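PDB 6P7L: Aln2 from Streptomyces sp. CM020, which is a noncanonical member of the NTF2-like superfamily with a SnoaL-like domain, probably involved in biosynthesis of the polyketide antibiotic alnumycin. Local coordinates for residues M48-D52 against G53-G57; V38-T41 against Q42-R46; V146-G150 against V151-R155. All coordinates share one frame; numbering follows the deposited sequence.

Contact 1: M48-D52 against G53-G57; sequences MHRMD and GDDFG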
loop_
_atom_site.group_PDB
_atom_site.type_symbol
_atom_site.label_atom_id
_atom_site.label_comp_id
_atom_site.label_asym_id
_atom_site.label_seq_id
_atom_site.Cartn_x
_atom_site.Cartn_y
_atom_site.Cartn_z
ATOM N N MET A 48 9.572 -9.791 -0.644
ATOM C CA MET A 48 10.172 -8.606 -0.032
ATOM C C MET A 48 10.489 -8.870 1.445
ATOM O O MET A 48 11.483 -8.339 1.971
ATOM C CB MET A 48 9.269 -7.374 -0.158
ATOM C CG MET A 48 9.180 -6.762 -1.547
ATOM S SD MET A 48 10.809 -6.337 -2.243
ATOM C CE MET A 48 10.987 -7.774 -3.188
ATOM N N HIS A 49 9.685 -9.695 2.131
ATOM C CA HIS A 49 10.057 -10.041 3.504
ATOM C C HIS A 49 11.443 -10.661 3.533
ATOM O O HIS A 49 12.260 -10.333 4.406
ATOM C CB HIS A 49 9.067 -10.999 4.159
ATOM C CG HIS A 49 7.746 -10.373 4.514
ATOM N ND1 HIS A 49 6.778 -11.045 5.231
ATOM C CD2 HIS A 49 7.232 -9.154 4.243
ATOM C CE1 HIS A 49 5.729 -10.259 5.403
ATOM N NE2 HIS A 49 5.968 -9.110 4.788
ATOM N N ARG A 50 11.732 -11.531 2.564
ATOM C CA ARG A 50 13.028 -12.197 2.532
ATOM C C ARG A 50 14.125 -11.187 2.245
ATOM O O ARG A 50 15.166 -11.170 2.917
ATOM C CB ARG A 50 13.042 -13.304 1.481
ATOM C CG ARG A 50 12.091 -14.468 1.727
ATOM C CD ARG A 50 12.230 -15.518 0.654
ATOM N NE ARG A 50 11.243 -16.595 0.768
ATOM C CZ ARG A 50 11.238 -17.698 0.021
ATOM N NH1 ARG A 50 12.186 -17.898 -0.882
ATOM N NH2 ARG A 50 10.277 -18.597 0.173
ATOM N N MET A 51 13.910 -10.325 1.250
ATOM C CA MET A 51 14.961 -9.383 0.903
ATOM C C MET A 51 15.227 -8.416 2.038
ATOM O O MET A 51 16.385 -8.182 2.418
ATOM C CB MET A 51 14.622 -8.598 -0.338
ATOM C CG MET A 51 15.938 -7.981 -0.821
ATOM S SD MET A 51 15.894 -7.473 -2.488
ATOM C CE MET A 51 14.565 -6.305 -2.360
ATOM N N ASP A 52 14.165 -7.840 2.601
ATOM C CA ASP A 52 14.336 -6.867 3.681
ATOM C C ASP A 52 14.876 -7.513 4.953
ATOM O O ASP A 52 15.447 -6.815 5.801
ATOM C CB ASP A 52 13.011 -6.171 3.988
ATOM C CG ASP A 52 12.544 -5.268 2.849
ATOM O OD1 ASP A 52 13.401 -4.699 2.138
ATOM O OD2 ASP A 52 11.321 -5.110 2.671
ATOM N N GLY A 53 14.670 -8.811 5.120
ATOM C CA GLY A 53 15.166 -9.535 6.259
ATOM C C GLY A 53 16.547 -10.116 6.082
ATOM O O GLY A 53 17.000 -10.890 6.938
ATOM N N ASP A 54 17.244 -9.708 5.035
ATOM C CA ASP A 54 18.600 -10.149 4.726
ATOM C C ASP A 54 18.675 -11.621 4.339
ATOM O O ASP A 54 19.754 -12.234 4.398
ATOM C CB ASP A 54 19.540 -9.873 5.902
ATOM C CG ASP A 54 19.814 -8.389 6.090
ATOM O OD1 ASP A 54 19.619 -7.625 5.125
ATOM O OD2 ASP A 54 20.209 -7.989 7.202
ATOM N N ASP A 55 17.562 -12.213 3.938
ATOM C CA ASP A 55 17.572 -13.562 3.375
ATOM C C ASP A 55 17.758 -13.451 1.858
ATOM O O ASP A 55 16.842 -13.656 1.040
ATOM C CB ASP A 55 16.297 -14.299 3.764
ATOM C CG ASP A 55 16.233 -15.722 3.207
ATOM O OD1 ASP A 55 17.239 -16.231 2.672
ATOM O OD2 ASP A 55 15.146 -16.323 3.296
ATOM N N PHE A 56 18.986 -13.070 1.483
ATOM C CA PHE A 56 19.271 -12.776 0.083
ATOM C C PHE A 56 19.232 -14.047 -0.747
ATOM O O PHE A 56 18.805 -14.010 -1.900
ATOM C CB PHE A 56 20.614 -12.055 -0.063
ATOM C CG PHE A 56 20.657 -10.735 0.655
ATOM C CD1 PHE A 56 19.883 -9.659 0.228
ATOM C CD2 PHE A 56 21.437 -10.579 1.785
ATOM C CE1 PHE A 56 19.914 -8.459 0.915
ATOM C CE2 PHE A 56 21.451 -9.375 2.456
ATOM C CZ PHE A 56 20.676 -8.328 2.006
ATOM N N GLY A 57 19.617 -15.181 -0.166
ATOM C CA GLY A 57 19.502 -16.442 -0.889
ATOM C C GLY A 57 18.053 -16.814 -1.158
ATOM O O GLY A 57 17.690 -17.207 -2.275
#
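H49 O accepts from G53 N at 2.9 Å, just before the Schellman motif that ends helix 34-52. The imidazole of H49 leads the other way, to the second subunit, where NE2 meets the carbonyl of M105. R50 O is the outer acceptor of the motif, receiving D55 N at 2.8 Å with the donor tilted 22° from the carbonyl plane; G53 N adds a weak bond to the same oxygen. The extended R50 side chain runs alongside D55, both pointing the same way. Its CG lies 3.9 Å from D55 OD2, but NE stays 4.7 Å from that oxygen, so the charges are near without pairing, and each side chain has its polar partner in G58. M51 O supplies the inner bond, to D54 N, which sits above the carbonyl plane, and D54 takes the positive phi (67°) of the C-prime residue. The D52 carboxylate bonds outside the turn, OD1 to H101 and OD2 to Y121 of the second subunit. D55 in turn N-caps helix 56-60 through OD1, and the F56 ring comes back toward the ending helix, its CE1 3.8 Å from M51 O.

Contact 2: V38-T41 against Q42-R46; sequences VEVT and QFYAR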
loop_
_atom_site.group_PDB
_atom_site.type_symbol
_atom_site.label_atom_id
_atom_site.label_comp_id
_atom_site.label_asym_id
_atom_site.label_seq_id
_atom_site.Cartn_x
_atom_site.Cartn_y
_atom_site.Cartn_z
ATOM N N VAL A 38 -4.633 -12.620 -5.656
ATOM C CA VAL A 38 -4.224 -12.986 -4.310
ATOM C C VAL A 38 -2.858 -13.662 -4.347
ATOM O O VAL A 38 -1.987 -13.368 -3.522
ATOM C CB VAL A 38 -5.288 -13.875 -3.656
ATOM C CG1 VAL A 38 -4.800 -14.493 -2.354
ATOM C CG2 VAL A 38 -6.557 -13.057 -3.392
ATOM N N GLU A 39 -2.651 -14.567 -5.310
ATOM C CA GLU A 39 -1.383 -15.283 -5.428
ATOM C C GLU A 39 -0.218 -14.319 -5.633
ATOM O O GLU A 39 0.868 -14.505 -5.057
ATOM C CB GLU A 39 -1.455 -16.268 -6.582
ATOM C CG GLU A 39 -0.273 -17.206 -6.624
ATOM C CD GLU A 39 -0.329 -18.191 -7.751
ATOM O OE1 GLU A 39 -1.150 -18.020 -8.699
ATOM O OE2 GLU A 39 0.456 -19.162 -7.664
ATOM N N VAL A 40 -0.428 -13.294 -6.469
ATOM C CA VAL A 40 0.586 -12.277 -6.719
ATOM C C VAL A 40 0.883 -11.474 -5.454
ATOM O O VAL A 40 2.051 -11.231 -5.123
ATOM C CB VAL A 40 0.147 -11.366 -7.886
ATOM C CG1 VAL A 40 1.052 -10.139 -8.009
ATOM C CG2 VAL A 40 0.139 -12.134 -9.198
ATOM N N THR A 41 -0.150 -11.062 -4.712
ATOM C CA THR A 41 0.131 -10.285 -3.501
ATOM C C THR A 41 0.958 -11.094 -2.516
ATOM O O THR A 41 1.815 -10.544 -1.807
ATOM C CB THR A 41 -1.133 -9.803 -2.782
ATOM O OG1 THR A 41 -1.819 -10.889 -2.126
ATOM C CG2 THR A 41 -2.085 -9.061 -3.727
ATOM N N GLN A 42 0.692 -12.392 -2.434
ATOM C CA GLN A 42 1.394 -13.241 -1.468
ATOM C C GLN A 42 2.820 -13.507 -1.930
ATOM O O GLN A 42 3.743 -13.569 -1.111
ATOM C CB GLN A 42 0.629 -14.552 -1.251
ATOM C CG GLN A 42 -0.766 -14.323 -0.674
ATOM C CD GLN A 42 -0.705 -13.517 0.605
ATOM O OE1 GLN A 42 -0.279 -14.015 1.651
ATOM N NE2 GLN A 42 -1.013 -12.223 0.489
ATOM N N PHE A 43 3.018 -13.698 -3.239
ATOM C CA PHE A 43 4.370 -13.839 -3.768
ATOM C C PHE A 43 5.234 -12.637 -3.402
ATOM O O PHE A 43 6.353 -12.781 -2.904
ATOM C CB PHE A 43 4.316 -14.001 -5.283
ATOM C CG PHE A 43 5.680 -14.022 -5.933
ATOM C CD1 PHE A 43 6.452 -15.166 -5.951
ATOM C CD2 PHE A 43 6.172 -12.869 -6.536
ATOM C CE1 PHE A 43 7.689 -15.162 -6.566
ATOM C CE2 PHE A 43 7.401 -12.856 -7.118
ATOM C CZ PHE A 43 8.166 -14.007 -7.133
ATOM N N TYR A 44 4.724 -11.441 -3.634
ATOM C CA TYR A 44 5.530 -10.244 -3.416
ATOM C C TYR A 44 5.754 -9.970 -1.925
ATOM O O TYR A 44 6.848 -9.540 -1.525
ATOM C CB TYR A 44 4.842 -9.056 -4.067
ATOM C CG TYR A 44 5.018 -8.917 -5.545
ATOM C CD1 TYR A 44 6.268 -9.037 -6.135
ATOM C CD2 TYR A 44 3.932 -8.699 -6.372
ATOM C CE1 TYR A 44 6.423 -8.907 -7.504
ATOM C CE2 TYR A 44 4.091 -8.535 -7.709
ATOM C CZ TYR A 44 5.311 -8.647 -8.291
ATOM O OH TYR A 44 5.484 -8.517 -9.642
ATOM N N ALA A 45 4.739 -10.226 -1.091
ATOM C CA ALA A 45 4.914 -10.043 0.342
ATOM C C ALA A 45 6.052 -10.928 0.835
ATOM O O ALA A 45 6.957 -10.472 1.556
ATOM C CB ALA A 45 3.603 -10.363 1.082
ATOM N N ARG A 46 6.029 -12.205 0.437
ATOM C CA ARG A 46 7.074 -13.126 0.882
ATOM C C ARG A 46 8.412 -12.763 0.252
ATOM O O ARG A 46 9.464 -12.826 0.911
ATOM C CB ARG A 46 6.658 -14.555 0.550
ATOM C CG ARG A 46 5.398 -15.001 1.402
ATOM C CD ARG A 46 5.040 -16.438 1.347
ATOM N NE ARG A 46 4.340 -16.812 2.587
ATOM C CZ ARG A 46 3.029 -16.687 2.779
ATOM N NH1 ARG A 46 2.254 -16.217 1.811
ATOM N NH2 ARG A 46 2.482 -17.048 3.930
#
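Q42 donates its backbone N-H to V38 O at 3.1 Å, the first of five successive i to i+4 bonds that carry helix 34-52 through residues 38-46. V38 O is gripped twice, since T41 OG1 also donates to it, at 2.8 Å. T41 can do this because chi1 of 72° sets OG1 between its own backbone N and carbonyl carbon, over the preceding turn. The same hydroxyl oxygen then accepts from Q42: the glutamine chain folds back at chi2 (-55°), and NE2 reaches OG1 at 3.0 Å along a nearly straight bond of 170°, with OG1 in the plane of the amide. Hydroxyl and carboxamide thus form a relay that ends on a main-chain carbonyl. The amide also faces the second subunit, where OE1 accepts from V108 N and NE2 donates to M106 O, a pairing that should fix which way the group is flipped.

F43 continues the helical series with N to E39 O at 2.9 Å, and its CB rests against that oxygen. Y44 N binds V40 O, and the tyrosine ring lies alongside the valine; V40 CG1 packs against Y44 CE2 at 3.4 Å. A45 N closes on T41 O, with A45 CB 3.4 Å from T41 O. R46 binds Q42 O through its backbone and sends its guanidinium to E109 of the second subunit.

A long N-terminal helix packed on a curved mixed sheet is consistent with the NTF2-like fold of SnoaL-like domains. V40, F43 and Y44 pack on the sheet, against L152, S154 and R157 of strand 151-161, L145 of strand 133-148 and M106 of strand 98-110, with Y44 OH bonded to D143 and T118, while V38, T41 and Q42 meet P32, Y37 and L31 of the second subunit.

Contact 3: V146-G150 against V151-R155; sequences VRVSG and VLRSR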
loop_
_atom_site.group_PDB
_atom_site.type_symbol
_atom_site.label_atom_id
_atom_site.label_comp_id
_atom_site.label_asym_id
_atom_site.label_seq_id
_atom_site.Cartn_x
_atom_site.Cartn_y
_atom_site.Cartn_z
ATOM N N VAL A 146 6.310 -16.187 -13.810
ATOM C CA VAL A 146 5.975 -17.434 -14.476
ATOM C C VAL A 146 5.713 -18.483 -13.410
ATOM O O VAL A 146 6.189 -18.386 -12.282
ATOM C CB VAL A 146 7.078 -17.895 -15.439
ATOM C CG1 VAL A 146 7.244 -16.906 -16.575
ATOM C CG2 VAL A 146 8.408 -18.135 -14.689
ATOM N N ARG A 147 4.956 -19.503 -13.785
ATOM C CA ARG A 147 4.594 -20.583 -12.874
ATOM C C ARG A 147 5.538 -21.766 -13.079
ATOM O O ARG A 147 5.716 -22.230 -14.207
ATOM C CB ARG A 147 3.145 -21.002 -13.115
ATOM C CG ARG A 147 2.537 -21.849 -12.030
ATOM C CD ARG A 147 1.046 -22.007 -12.299
ATOM N NE ARG A 147 0.371 -20.703 -12.312
ATOM C CZ ARG A 147 0.099 -20.006 -11.217
ATOM N NH1 ARG A 147 0.452 -20.517 -10.046
ATOM N NH2 ARG A 147 -0.516 -18.810 -11.289
ATOM N N VAL A 148 6.151 -22.242 -11.989
ATOM C CA VAL A 148 7.078 -23.371 -12.042
ATOM C C VAL A 148 6.659 -24.352 -10.970
ATOM O O VAL A 148 6.640 -24.003 -9.780
ATOM C CB VAL A 148 8.544 -22.932 -11.832
ATOM C CG1 VAL A 148 9.480 -24.131 -11.850
ATOM C CG2 VAL A 148 8.919 -21.933 -12.902
ATOM N N SER A 149 6.309 -25.574 -11.398
ATOM C CA SER A 149 5.752 -26.608 -10.529
ATOM C C SER A 149 4.632 -26.028 -9.673
ATOM O O SER A 149 4.570 -26.227 -8.458
ATOM C CB SER A 149 6.829 -27.293 -9.676
ATOM O OG SER A 149 7.967 -27.562 -10.469
ATOM N N GLY A 150 3.811 -25.183 -10.290
ATOM C CA GLY A 150 2.594 -24.695 -9.689
ATOM C C GLY A 150 2.720 -23.414 -8.912
ATOM O O GLY A 150 1.703 -22.916 -8.417
ATOM N N VAL A 151 3.927 -22.863 -8.784
ATOM C CA VAL A 151 4.124 -21.702 -7.928
ATOM C C VAL A 151 4.711 -20.583 -8.770
ATOM O O VAL A 151 5.467 -20.819 -9.715
ATOM C CB VAL A 151 5.031 -21.997 -6.716
ATOM C CG1 VAL A 151 4.518 -23.201 -5.936
ATOM C CG2 VAL A 151 6.451 -22.195 -7.175
ATOM N N LEU A 152 4.383 -19.354 -8.405
ATOM C CA LEU A 152 4.937 -18.214 -9.126
ATOM C C LEU A 152 6.412 -18.003 -8.809
ATOM O O LEU A 152 6.868 -18.210 -7.672
ATOM C CB LEU A 152 4.150 -16.957 -8.792
ATOM C CG LEU A 152 2.779 -16.829 -9.441
ATOM C CD1 LEU A 152 2.197 -15.458 -8.993
ATOM C CD2 LEU A 152 2.799 -16.937 -10.945
ATOM N N ARG A 153 7.145 -17.565 -9.832
ATOM C CA ARG A 153 8.552 -17.194 -9.762
ATOM C C ARG A 153 8.766 -15.939 -10.600
ATOM O O ARG A 153 8.058 -15.705 -11.585
ATOM C CB ARG A 153 9.447 -18.319 -10.297
ATOM C CG ARG A 153 9.202 -19.672 -9.637
ATOM C CD ARG A 153 9.979 -19.819 -8.312
ATOM N NE ARG A 153 11.416 -19.877 -8.563
ATOM C CZ ARG A 153 12.073 -20.938 -9.006
ATOM N NH1 ARG A 153 11.434 -22.071 -9.238
ATOM N NH2 ARG A 153 13.383 -20.868 -9.225
ATOM N N SER A 154 9.766 -15.155 -10.231
ATOM C CA SER A 154 10.138 -13.973 -11.004
ATOM C C SER A 154 10.973 -14.377 -12.217
ATOM O O SER A 154 11.936 -15.145 -12.087
ATOM C CB SER A 154 10.910 -13.001 -10.127
ATOM O OG SER A 154 10.065 -12.128 -9.396
ATOM N N ARG A 155 10.584 -13.887 -13.398
ATOM C CA ARG A 155 11.350 -14.080 -14.633
ATOM C C ARG A 155 12.107 -12.840 -15.078
ATOM O O ARG A 155 13.240 -12.942 -15.565
ATOM C CB ARG A 155 10.432 -14.545 -15.764
ATOM C CG ARG A 155 11.158 -14.735 -17.090
ATOM C CD ARG A 155 10.253 -15.409 -18.138
ATOM N NE ARG A 155 9.590 -14.434 -19.005
ATOM C CZ ARG A 155 8.680 -14.740 -19.923
ATOM N NH1 ARG A 155 8.317 -16.000 -20.102
ATOM N NH2 ARG A 155 8.130 -13.783 -20.659
#
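V146 and R153 form an antiparallel hydrogen-bonded pair: V146 N donates to R153 O at 2.9 Å, in the carbonyl plane, and R153 N returns to V146 O. V148 and V151 make the next such pair, but unequally, for V148 N meets V151 O at 169° whereas V151 N stands above the carbonyl plane of V148. Between them, in the non-hydrogen-bonded pair, R147 and L152 each use their CA in a CA-H...O contact, R147 CA to V151 O and L152 CA to V146 O.

Among polar side chains, R147 bends at chi3 (-60°), which brings NH1 to G150 O at 3.2 Å; the same nitrogen forms a salt bridge with E39 on helix 34-52.

Van der Waals contacts fall on both faces. On that of R147 and L152, L152 CD2 lies over the R147 guanidinium, 3.8 Å from NH2. On that of V146, V148, V151 and R153, R153 folds across V148, its NH1 3.9 Å from V148 CG1, and NH2 bonds to F63 O. R155 crosses V146 at about a right angle, CD touching CG1.

S149 and G150, both with positive phi, make the corner. This is a beta hairpin with a two-residue loop, S149-G150, in a type I' turn, joining the long strands 133-148 and 151-161.

The three contacts follow in series along the chain, each joining adjoining segments, and none nests within or crosses another. Contact 2 comes first, a continuous run inside helix 34-52 that closes no loop. Contact 1 adjoins it in sequence, about 14 Å away between centres, and closes the turn from that helix into helix 56-60; both reach the second subunit. Contact 3 follows much later, closing the hairpin between strands 133-148 and 151-161. Besides the E39-R147 salt bridge, F43 CE1 meets the L152 carbonyl oxygen and CZ the S154 hydroxyl. Contacts 1 and 3 do not touch; helix 34-52, which carries contact 2 and leads into contact 1, lies against the hairpin of contact 3.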